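Local structure of extracellular invertase (Aspergillus kawachii, 5XH8) at residues Thr284-Val296 with Pro306-Ala320. The protein probably hydrolyses sucrose and related beta-fructofuranosides and transfers fructosyl groups to build fructooligosaccharides such as 1-kestose. Sequence-based numbering, arbitrary orientation.
Sequences TSIHDMLWVSGTV and PNMAGFLDWGFSSYA. With NA (sodium ion), chain B.
Trp-291 lays its indole flat over the backbone of Ala-309 and Gly-310, an example of how a hairpin can pack an aromatic side chain onto its own partner strand. With CG wedged between the backbone N and the carbonyl carbon (chi1 68°), the ring folds across the strand, and Gly-310 CA comes 3.4 Å from Trp-291 NE1, with Gly-310 N over the middle of the ring. Met-308, on the same sheet face, brings its sulfur to the edge of the six-membered ring, a Met-aromatic contact. The strands are tied by hydrogen bonds from Trp-291 N to Gly-310 O (2.9 Å) and from Gly-310 N to Trp-291 O. At the next, non-hydrogen-bonded pair, Leu-290 sets CD2 almost centrally over the Phe-311 ring, 3.6 Å from its centroid; Trp-314 CE3 lies over the opposite face, toward its rim, and Asp-288 OD1 lies at the edge.

Beyond the corner at Leu-312 the chain returns to Tyr-319, whose ring face receives the CD2 edge of His-287, planes at 85°, and His-287 CB as well; the Tyr-319 hydroxyl is hydrogen-bonded to Glu-248. His-287 O, facing the returning loop, binds sodium at 2.3 Å, joined by Gly-315 O, Ser-318 O, a longer Phe-316 O and a water. Asp-313 OD1 steadies this loop, gripped from opposite faces of its carboxylate by Gly-315 N and Ser-318 OG. An antiparallel hairpin runs through an Asx turn into a sodium site, within the beta-propeller of this GH32 enzyme.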
loop_
_atom_site.group_PDB
_atom_site.type_symbol
_atom_site.label_atom_id
_atom_site.label_comp_id
_atom_site.label_asym_id
_atom_site.label_seq_id
_atom_site.Cartn_x
_atom_site.Cartn_y
_atom_site.Cartn_z
ATOM N N THR A 284 -5.056 -4.157 -26.435
ATOM C CA THR A 284 -3.753 -4.497 -26.966
ATOM C C THR A 284 -3.982 -5.355 -28.197
ATOM O O THR A 284 -4.522 -6.452 -28.074
ATOM C CB THR A 284 -2.915 -5.268 -25.937
ATOM O OG1 THR A 284 -2.667 -4.405 -24.825
ATOM C CG2 THR A 284 -1.589 -5.705 -26.564
ATOM N N SER A 285 -3.597 -4.857 -29.379
ATOM C CA SER A 285 -3.928 -5.568 -30.631
ATOM C C SER A 285 -2.823 -6.509 -31.026
ATOM O O SER A 285 -3.096 -7.490 -31.692
ATOM C CB SER A 285 -4.238 -4.594 -31.781
ATOM O OG SER A 285 -3.156 -3.699 -31.923
ATOM N N ILE A 286 -1.592 -6.234 -30.591
ATOM C CA ILE A 286 -0.428 -7.054 -30.944
ATOM C C ILE A 286 0.293 -7.514 -29.670
ATOM O O ILE A 286 0.736 -6.683 -28.894
ATOM C CB ILE A 286 0.569 -6.242 -31.834
ATOM C CG1 ILE A 286 -0.144 -5.620 -33.068
ATOM C CG2 ILE A 286 1.734 -7.111 -32.274
ATOM C CD1 ILE A 286 -0.772 -6.640 -34.015
ATOM N N HIS A 287 0.441 -8.828 -29.481
ATOM C CA HIS A 287 1.179 -9.367 -28.337
ATOM C C HIS A 287 2.446 -10.035 -28.856
ATOM O O HIS A 287 2.416 -11.205 -29.256
ATOM C CB HIS A 287 0.289 -10.371 -27.574
ATOM C CG HIS A 287 -0.889 -9.757 -26.873
ATOM N ND1 HIS A 287 -2.064 -9.433 -27.526
ATOM C CD2 HIS A 287 -1.085 -9.432 -25.570
ATOM C CE1 HIS A 287 -2.935 -8.952 -26.652
ATOM N NE2 HIS A 287 -2.356 -8.919 -25.463
ATOM N N ASP A 288 3.562 -9.305 -28.858
ATOM C CA ASP A 288 4.854 -9.845 -29.318
ATOM C C ASP A 288 5.632 -10.542 -28.196
ATOM O O ASP A 288 5.782 -9.961 -27.132
ATOM C CB ASP A 288 5.741 -8.726 -29.870
ATOM C CG ASP A 288 5.288 -8.215 -31.225
ATOM O OD1 ASP A 288 4.507 -8.911 -31.930
ATOM O OD2 ASP A 288 5.735 -7.095 -31.562
ATOM N N MET A 289 6.134 -11.762 -28.459
ATOM C CA MET A 289 6.871 -12.576 -27.494
ATOM C C MET A 289 8.349 -12.572 -27.868
ATOM O O MET A 289 8.830 -13.425 -28.642
ATOM C CB MET A 289 6.341 -14.003 -27.440
ATOM C CG MET A 289 6.871 -14.844 -26.280
ATOM S SD MET A 289 6.752 -14.039 -24.663
ATOM C CE MET A 289 8.461 -13.654 -24.271
ATOM N N LEU A 290 9.060 -11.598 -27.310
ATOM C CA LEU A 290 10.443 -11.291 -27.715
ATOM C C LEU A 290 11.522 -11.821 -26.766
ATOM O O LEU A 290 11.278 -12.045 -25.569
ATOM C CB LEU A 290 10.597 -9.777 -27.863
ATOM C CG LEU A 290 9.603 -9.012 -28.719
ATOM C CD1 LEU A 290 9.920 -7.517 -28.708
ATOM C CD2 LEU A 290 9.615 -9.533 -30.139
ATOM N N TRP A 291 12.713 -12.044 -27.334
ATOM C CA TRP A 291 13.961 -12.222 -26.578
ATOM C C TRP A 291 14.935 -11.120 -27.002
ATOM O O TRP A 291 14.828 -10.567 -28.113
ATOM C CB TRP A 291 14.585 -13.614 -26.775
ATOM C CG TRP A 291 15.126 -13.875 -28.184
ATOM C CD1 TRP A 291 14.480 -14.527 -29.186
ATOM C CD2 TRP A 291 16.408 -13.486 -28.718
ATOM N NE1 TRP A 291 15.265 -14.585 -30.312
ATOM C CE2 TRP A 291 16.457 -13.957 -30.063
ATOM C CE3 TRP A 291 17.523 -12.798 -28.193
ATOM C CZ2 TRP A 291 17.577 -13.744 -30.914
ATOM C CZ3 TRP A 291 18.652 -12.582 -29.048
ATOM C CH2 TRP A 291 18.653 -13.054 -30.392
ATOM N N VAL A 292 15.855 -10.780 -26.098
ATOM C CA VAL A 292 16.806 -9.678 -26.314
ATOM C C VAL A 292 18.106 -10.003 -25.626
ATOM O O VAL A 292 18.106 -10.385 -24.450
ATOM C CB VAL A 292 16.314 -8.334 -25.738
ATOM C CG1 VAL A 292 17.213 -7.182 -26.201
ATOM C CG2 VAL A 292 14.884 -8.055 -26.148
ATOM N N SER A 293 19.206 -9.855 -26.375
ATOM C CA SER A 293 20.566 -9.992 -25.841
ATOM C C SER A 293 21.088 -8.599 -25.574
ATOM O O SER A 293 20.769 -7.679 -26.304
ATOM C CB SER A 293 21.482 -10.675 -26.873
ATOM O OG SER A 293 22.814 -10.750 -26.387
ATOM N N GLY A 294 21.886 -8.434 -24.536
ATOM C CA GLY A 294 22.468 -7.144 -24.266
ATOM C C GLY A 294 23.659 -7.161 -23.346
ATOM O O GLY A 294 23.912 -8.143 -22.636
ATOM N N THR A 295 24.398 -6.054 -23.367
ATOM C CA THR A 295 25.541 -5.888 -22.476
ATOM C C THR A 295 25.082 -4.987 -21.357
ATOM O O THR A 295 24.197 -4.147 -21.536
ATOM C CB THR A 295 26.771 -5.275 -23.194
ATOM O OG1 THR A 295 26.399 -4.033 -23.794
ATOM C CG2 THR A 295 27.323 -6.220 -24.296
ATOM N N VAL A 296 25.703 -5.158 -20.203
ATOM C CA VAL A 296 25.369 -4.399 -19.035
ATOM C C VAL A 296 26.557 -3.542 -18.648
ATOM O O VAL A 296 27.622 -4.060 -18.391
ATOM C CB VAL A 296 24.993 -5.340 -17.884
ATOM C CG1 VAL A 296 24.592 -4.542 -16.660
ATOM C CG2 VAL A 296 23.828 -6.224 -18.315
ATOM N N PRO A 306 20.743 -3.400 -25.498
ATOM C CA PRO A 306 20.485 -4.455 -26.480
ATOM C C PRO A 306 21.479 -4.498 -27.654
ATOM O O PRO A 306 21.738 -3.459 -28.274
ATOM C CB PRO A 306 19.096 -4.098 -27.017
ATOM C CG PRO A 306 18.448 -3.334 -25.926
ATOM C CD PRO A 306 19.557 -2.552 -25.286
ATOM N N ASN A 307 21.980 -5.687 -27.983
ATOM C CA ASN A 307 22.813 -5.859 -29.190
ATOM C C ASN A 307 22.217 -6.765 -30.266
ATOM O O ASN A 307 22.728 -6.785 -31.386
ATOM C CB ASN A 307 24.229 -6.310 -28.826
ATOM C CG ASN A 307 24.244 -7.467 -27.866
ATOM O OD1 ASN A 307 23.390 -8.365 -27.922
ATOM N ND2 ASN A 307 25.200 -7.443 -26.954
ATOM N N MET A 308 21.168 -7.518 -29.923
ATOM C CA MET A 308 20.370 -8.264 -30.891
ATOM C C MET A 308 19.051 -8.697 -30.230
ATOM O O MET A 308 18.934 -8.709 -29.002
ATOM C CB MET A 308 21.133 -9.483 -31.438
ATOM C CG MET A 308 21.704 -10.423 -30.382
ATOM S SD MET A 308 22.549 -11.873 -31.043
ATOM C CE MET A 308 23.012 -12.795 -29.591
ATOM N N ALA A 309 18.066 -9.041 -31.049
ATOM C CA ALA A 309 16.750 -9.406 -30.539
ATOM C C ALA A 309 15.952 -10.168 -31.590
ATOM O O ALA A 309 16.187 -10.032 -32.818
ATOM C CB ALA A 309 15.996 -8.165 -30.104
ATOM N N GLY A 310 15.010 -10.969 -31.098
ATOM C CA GLY A 310 14.157 -11.783 -31.954
ATOM C C GLY A 310 12.905 -12.187 -31.217
ATOM O O GLY A 310 12.577 -11.594 -30.179
ATOM N N PHE A 311 12.225 -13.201 -31.747
ATOM C CA PHE A 311 11.021 -13.744 -31.123
ATOM C C PHE A 311 11.359 -15.069 -30.451
ATOM O O PHE A 311 12.033 -15.916 -31.044
ATOM C CB PHE A 311 9.914 -13.961 -32.150
ATOM C CG PHE A 311 9.186 -12.714 -32.538
ATOM C CD1 PHE A 311 9.720 -11.848 -33.489
ATOM C CD2 PHE A 311 7.941 -12.402 -31.978
ATOM C CE1 PHE A 311 9.047 -10.705 -33.858
ATOM C CE2 PHE A 311 7.258 -11.248 -32.351
ATOM C CZ PHE A 311 7.809 -10.399 -33.299
ATOM N N LEU A 312 10.946 -15.232 -29.192
ATOM C CA LEU A 312 10.941 -16.537 -28.551
ATOM C C LEU A 312 9.860 -17.447 -29.186
ATOM O O LEU A 312 10.007 -18.693 -29.244
ATOM C CB LEU A 312 10.728 -16.368 -27.051
ATOM C CG LEU A 312 10.679 -17.631 -26.200
ATOM C CD1 LEU A 312 11.935 -18.480 -26.354
ATOM C CD2 LEU A 312 10.465 -17.231 -24.764
ATOM N N ASP A 313 8.774 -16.834 -29.624
ATOM C CA ASP A 313 7.774 -17.546 -30.436
ATOM C C ASP A 313 7.032 -16.540 -31.296
ATOM O O ASP A 313 6.523 -15.535 -30.782
ATOM C CB ASP A 313 6.773 -18.376 -29.603
ATOM C CG ASP A 313 6.041 -19.405 -30.463
ATOM O OD1 ASP A 313 5.070 -19.015 -31.149
ATOM O OD2 ASP A 313 6.461 -20.579 -30.501
ATOM N N TRP A 314 6.985 -16.822 -32.601
ATOM C CA TRP A 314 6.343 -15.947 -33.587
ATOM C C TRP A 314 4.819 -16.050 -33.595
ATOM O O TRP A 314 4.161 -15.264 -34.283
ATOM C CB TRP A 314 6.902 -16.211 -35.017
ATOM C CG TRP A 314 8.274 -15.668 -35.269
ATOM C CD1 TRP A 314 9.467 -16.292 -35.029
ATOM C CD2 TRP A 314 8.594 -14.396 -35.827
ATOM N NE1 TRP A 314 10.506 -15.476 -35.384
ATOM C CE2 TRP A 314 10.000 -14.309 -35.886
ATOM C CE3 TRP A 314 7.827 -13.315 -36.286
ATOM C CZ2 TRP A 314 10.657 -13.186 -36.380
ATOM C CZ3 TRP A 314 8.475 -12.201 -36.780
ATOM C CH2 TRP A 314 9.883 -12.141 -36.816
ATOM N N GLY A 315 4.245 -17.001 -32.853
ATOM C CA GLY A 315 2.783 -17.153 -32.815
ATOM C C GLY A 315 2.060 -15.888 -32.387
ATOM O O GLY A 315 2.488 -15.194 -31.442
ATOM N N PHE A 316 0.999 -15.551 -33.107
ATOM C CA PHE A 316 0.134 -14.420 -32.741
ATOM C C PHE A 316 -0.362 -14.586 -31.279
ATOM O O PHE A 316 -0.275 -13.642 -30.495
ATOM C CB PHE A 316 -1.035 -14.291 -33.732
ATOM C CG PHE A 316 -1.959 -13.133 -33.452
ATOM C CD1 PHE A 316 -2.996 -13.252 -32.501
ATOM C CD2 PHE A 316 -1.824 -11.932 -34.143
ATOM C CE1 PHE A 316 -3.856 -12.205 -32.246
ATOM C CE2 PHE A 316 -2.681 -10.872 -33.887
ATOM C CZ PHE A 316 -3.703 -11.014 -32.950
ATOM N N SER A 317 -0.779 -15.804 -30.929
ATOM C CA SER A 317 -1.346 -16.124 -29.615
ATOM C C SER A 317 -0.295 -16.533 -28.570
ATOM O O SER A 317 -0.648 -16.848 -27.435
ATOM C CB SER A 317 -2.419 -17.220 -29.774
ATOM O OG SER A 317 -3.496 -16.760 -30.595
ATOM N N SER A 318 0.976 -16.525 -28.958
ATOM C CA SER A 318 2.091 -16.857 -28.095
ATOM C C SER A 318 2.544 -15.642 -27.320
ATOM O O SER A 318 2.749 -14.598 -27.921
ATOM C CB SER A 318 3.274 -17.350 -28.926
ATOM O OG SER A 318 2.939 -18.519 -29.624
ATOM N N TYR A 319 2.724 -15.777 -25.999
ATOM C CA TYR A 319 2.990 -14.625 -25.131
ATOM C C TYR A 319 3.429 -15.026 -23.721
ATOM O O TYR A 319 3.453 -16.205 -23.394
ATOM C CB TYR A 319 1.738 -13.735 -25.059
ATOM C CG TYR A 319 1.974 -12.290 -24.665
ATOM C CD1 TYR A 319 2.830 -11.466 -25.417
ATOM C CD2 TYR A 319 1.293 -11.721 -23.585
ATOM C CE1 TYR A 319 3.018 -10.147 -25.084
ATOM C CE2 TYR A 319 1.507 -10.409 -23.229
ATOM C CZ TYR A 319 2.362 -9.615 -23.989
ATOM O OH TYR A 319 2.612 -8.298 -23.648
ATOM N N ALA A 320 3.844 -14.030 -22.930
ATOM C CA ALA A 320 3.904 -14.148 -21.469
ATOM C C ALA A 320 4.835 -15.217 -20.973
ATOM O O ALA A 320 4.565 -15.816 -19.938
ATOM C CB ALA A 320 2.496 -14.383 -20.903
HETATM NA NA NA B . 2.511 -13.355 -29.942
HETATM O O HOH W 1 -0.637 -10.918 -31.144
HETATM O O HOH W 2 4.826 -13.270 -30.628
#